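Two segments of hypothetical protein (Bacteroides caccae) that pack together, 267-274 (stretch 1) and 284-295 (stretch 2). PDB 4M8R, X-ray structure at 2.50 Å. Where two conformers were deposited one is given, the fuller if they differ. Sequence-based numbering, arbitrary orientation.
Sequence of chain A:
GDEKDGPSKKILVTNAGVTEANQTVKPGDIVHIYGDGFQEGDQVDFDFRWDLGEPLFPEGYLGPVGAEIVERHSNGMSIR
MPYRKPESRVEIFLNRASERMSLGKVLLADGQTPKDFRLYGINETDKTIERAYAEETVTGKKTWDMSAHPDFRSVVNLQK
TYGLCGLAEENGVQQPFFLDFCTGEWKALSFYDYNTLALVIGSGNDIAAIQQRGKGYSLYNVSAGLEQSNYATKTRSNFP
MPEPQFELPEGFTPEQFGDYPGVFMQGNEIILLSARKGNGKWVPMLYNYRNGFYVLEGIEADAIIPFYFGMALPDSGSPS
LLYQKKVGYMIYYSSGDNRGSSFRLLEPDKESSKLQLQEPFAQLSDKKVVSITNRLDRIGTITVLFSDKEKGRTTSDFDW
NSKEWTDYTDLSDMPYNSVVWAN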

# COMPACT_ATOMS: atom_id res chain seq x y z
N GLY A 267 -9.68 17.97 4.67
CA GLY A 267 -9.98 18.26 3.27
C GLY A 267 -8.98 19.21 2.63
O GLY A 267 -8.91 19.31 1.40
N ASN A 268 -8.21 19.92 3.46
CA ASN A 268 -7.12 20.80 3.02
C ASN A 268 -7.56 21.95 2.11
O ASN A 268 -6.81 22.37 1.24
CB ASN A 268 -6.01 19.97 2.35
CG ASN A 268 -5.37 18.97 3.30
OD1 ASN A 268 -5.61 18.99 4.51
ND2 ASN A 268 -4.54 18.09 2.76
N GLU A 269 -8.76 22.47 2.34
CA GLU A 269 -9.27 23.60 1.57
C GLU A 269 -9.23 24.90 2.37
O GLU A 269 -8.98 25.97 1.80
CB GLU A 269 -10.70 23.32 1.10
CG GLU A 269 -10.77 22.18 0.08
CD GLU A 269 -12.19 21.81 -0.31
OE1 GLU A 269 -13.10 22.65 -0.19
OE2 GLU A 269 -12.39 20.66 -0.76
N ILE A 270 -9.48 24.81 3.67
CA ILE A 270 -9.45 25.96 4.56
C ILE A 270 -8.23 25.89 5.48
O ILE A 270 -7.90 24.82 6.00
CB ILE A 270 -10.73 26.02 5.44
CG1 ILE A 270 -12.00 25.88 4.58
CG2 ILE A 270 -10.77 27.32 6.24
CD1 ILE A 270 -12.23 27.02 3.60
N ILE A 271 -7.57 27.04 5.67
CA ILE A 271 -6.38 27.13 6.51
C ILE A 271 -6.63 28.10 7.66
O ILE A 271 -7.12 29.20 7.45
CB ILE A 271 -5.15 27.60 5.71
CG1 ILE A 271 -4.73 26.52 4.70
CG2 ILE A 271 -3.99 27.93 6.64
CD1 ILE A 271 -3.78 26.98 3.62
N LEU A 272 -6.26 27.70 8.87
CA LEU A 272 -6.41 28.54 10.06
C LEU A 272 -5.11 29.29 10.34
O LEU A 272 -4.05 28.69 10.44
CB LEU A 272 -6.76 27.69 11.28
CG LEU A 272 -8.17 27.09 11.37
CD1 LEU A 272 -8.43 26.09 10.25
CD2 LEU A 272 -8.35 26.42 12.73
N LEU A 273 -5.21 30.61 10.46
CA LEU A 273 -4.08 31.44 10.83
C LEU A 273 -4.46 32.32 12.02
O LEU A 273 -5.64 32.47 12.35
CB LEU A 273 -3.68 32.34 9.67
CG LEU A 273 -3.45 31.68 8.31
CD1 LEU A 273 -3.43 32.73 7.20
CD2 LEU A 273 -2.15 30.90 8.33
N SER A 274 -3.45 32.89 12.66
CA SER A 274 -3.65 33.93 13.65
C SER A 274 -2.76 35.12 13.29
O SER A 274 -1.67 34.94 12.75
CB SER A 274 -3.35 33.43 15.06
OG SER A 274 -1.98 33.13 15.23
N PRO A 284 -8.23 35.54 14.99
CA PRO A 284 -8.20 34.39 14.09
C PRO A 284 -8.48 34.83 12.66
O PRO A 284 -9.34 35.68 12.42
CB PRO A 284 -9.32 33.50 14.63
CG PRO A 284 -10.25 34.41 15.33
CD PRO A 284 -9.49 35.64 15.73
N MSE A 285 -7.74 34.25 11.71
CA MSE A 285 -7.86 34.60 10.30
C MSE A 285 -7.90 33.33 9.51
O MSE A 285 -7.02 32.47 9.66
CB MSE A 285 -6.66 35.48 9.96
CG MSE A 285 -6.31 35.55 8.47
SE MSE A 285 -7.08 37.16 7.65
CE MSE A 285 -6.19 38.54 8.73
N LEU A 286 -8.92 33.18 8.67
CA LEU A 286 -9.05 32.01 7.80
C LEU A 286 -8.58 32.33 6.39
O LEU A 286 -8.68 33.47 5.93
CB LEU A 286 -10.49 31.51 7.78
CG LEU A 286 -11.08 31.08 9.12
CD1 LEU A 286 -12.52 30.62 8.95
CD2 LEU A 286 -10.24 29.98 9.75
N TYR A 287 -8.06 31.31 5.71
CA TYR A 287 -7.60 31.46 4.33
C TYR A 287 -8.11 30.31 3.48
O TYR A 287 -7.93 29.14 3.81
CB TYR A 287 -6.07 31.54 4.29
CG TYR A 287 -5.48 31.45 2.89
CD1 TYR A 287 -5.50 32.55 2.04
CD2 TYR A 287 -4.89 30.28 2.44
CE1 TYR A 287 -4.95 32.47 0.76
CE2 TYR A 287 -4.34 30.20 1.17
CZ TYR A 287 -4.37 31.30 0.34
OH TYR A 287 -3.83 31.21 -0.92
N ASN A 288 -8.76 30.67 2.38
CA ASN A 288 -9.25 29.72 1.39
C ASN A 288 -8.51 30.01 0.09
O ASN A 288 -8.62 31.12 -0.44
CB ASN A 288 -10.77 29.90 1.20
CG ASN A 288 -11.39 28.85 0.30
OD1 ASN A 288 -10.72 28.25 -0.54
ND2 ASN A 288 -12.69 28.64 0.47
N TYR A 289 -7.77 29.03 -0.43
CA TYR A 289 -6.94 29.27 -1.62
C TYR A 289 -7.75 29.58 -2.88
O TYR A 289 -7.18 30.05 -3.87
CB TYR A 289 -5.93 28.13 -1.88
CG TYR A 289 -6.50 26.74 -2.12
CD1 TYR A 289 -7.24 26.45 -3.27
CD2 TYR A 289 -6.26 25.70 -1.23
CE1 TYR A 289 -7.75 25.18 -3.50
CE2 TYR A 289 -6.76 24.43 -1.45
CZ TYR A 289 -7.50 24.17 -2.59
OH TYR A 289 -8.00 22.91 -2.81
N ARG A 290 -9.06 29.31 -2.84
CA ARG A 290 -9.96 29.66 -3.94
C ARG A 290 -10.64 31.01 -3.76
O ARG A 290 -11.00 31.65 -4.75
CB ARG A 290 -11.04 28.60 -4.11
CG ARG A 290 -10.53 27.19 -4.39
CD ARG A 290 -11.56 26.34 -5.12
NE ARG A 290 -12.92 26.88 -5.04
CZ ARG A 290 -13.50 27.64 -5.96
NH1 ARG A 290 -12.88 27.98 -7.09
NH2 ARG A 290 -14.74 28.09 -5.75
N ASN A 291 -10.82 31.45 -2.51
CA ASN A 291 -11.58 32.70 -2.21
C ASN A 291 -10.82 33.82 -1.49
O ASN A 291 -11.25 34.97 -1.53
CB ASN A 291 -12.81 32.36 -1.36
CG ASN A 291 -13.78 31.45 -2.08
OD1 ASN A 291 -13.83 31.41 -3.31
ND2 ASN A 291 -14.56 30.70 -1.31
N GLY A 292 -9.72 33.49 -0.82
CA GLY A 292 -8.88 34.50 -0.17
C GLY A 292 -8.97 34.50 1.34
O GLY A 292 -9.30 33.48 1.96
N PHE A 293 -8.67 35.65 1.93
CA PHE A 293 -8.61 35.81 3.38
C PHE A 293 -9.92 36.35 3.93
O PHE A 293 -10.58 37.16 3.29
CB PHE A 293 -7.49 36.78 3.76
CG PHE A 293 -6.11 36.32 3.38
CD1 PHE A 293 -5.60 36.61 2.12
CD2 PHE A 293 -5.33 35.60 4.27
CE1 PHE A 293 -4.32 36.20 1.77
CE2 PHE A 293 -4.06 35.18 3.92
CZ PHE A 293 -3.55 35.48 2.67
N TYR A 294 -10.27 35.91 5.14
CA TYR A 294 -11.35 36.55 5.90
C TYR A 294 -11.15 36.35 7.39
O TYR A 294 -10.72 35.29 7.84
CB TYR A 294 -12.75 36.10 5.44
CG TYR A 294 -12.92 34.61 5.18
CD1 TYR A 294 -12.55 34.05 3.95
CD2 TYR A 294 -13.51 33.77 6.13
CE1 TYR A 294 -12.72 32.69 3.69
CE2 TYR A 294 -13.69 32.42 5.88
CZ TYR A 294 -13.30 31.88 4.66
OH TYR A 294 -13.47 30.54 4.41
N VAL A 295 -11.45 37.40 8.15
CA VAL A 295 -11.29 37.38 9.60
C VAL A 295 -12.47 36.63 10.21
O VAL A 295 -13.62 36.87 9.84
CB VAL A 295 -11.27 38.82 10.18
CG1 VAL A 295 -11.07 38.78 11.70
CG2 VAL A 295 -10.18 39.65 9.51

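The strand that passes through Ile-271 to Ser-274 and continues beyond the stretch lies beside strand 284-288 with an angle of 148° between their N-to-C directions, so the pair is antiparallel with a marked twist. Four backbone hydrogen bonds fix the register. Around Ile-271 and Tyr-287, Ile-271 N donates to Tyr-287 O at 2.8 Å (154° at the hydrogen) and Tyr-287 N to Ile-271 O at 2.9 Å (151°). Two residues on, Leu-273 N reaches Met-285 O at 2.7 Å and Met-285 N reaches Leu-273 O at 2.8 Å, the latter nearly straight at 169°. Between these pairs, Leu-272 faces Leu-286 without such bonds, but Leu-286 CA approaches Ile-271 O at 3.4 Å in a CA-H...O contact.

Strand alternation sorts the side chains. On the face carrying Ile-271, Leu-273, Met-285 and Tyr-287, Ile-271 CD1 meets the edge of the Tyr-287 ring, 3.7 Å from its CD2. Leu-273 CD1 lies 4.1 Å from both Tyr-287 CB and Phe-293 CE2, bringing strand 292-295, which pairs with 284-288, into the apolar contact. On the opposite face, Leu-286 CD2 packs 3.9 Å from Leu-272 CG and 4.4 Å from Ile-270 CG2. Beyond the paired strands, Asn-268 O approaches the Tyr-289 ring edge, 3.4 Å from CE2. Together the stretches bury 621 Å².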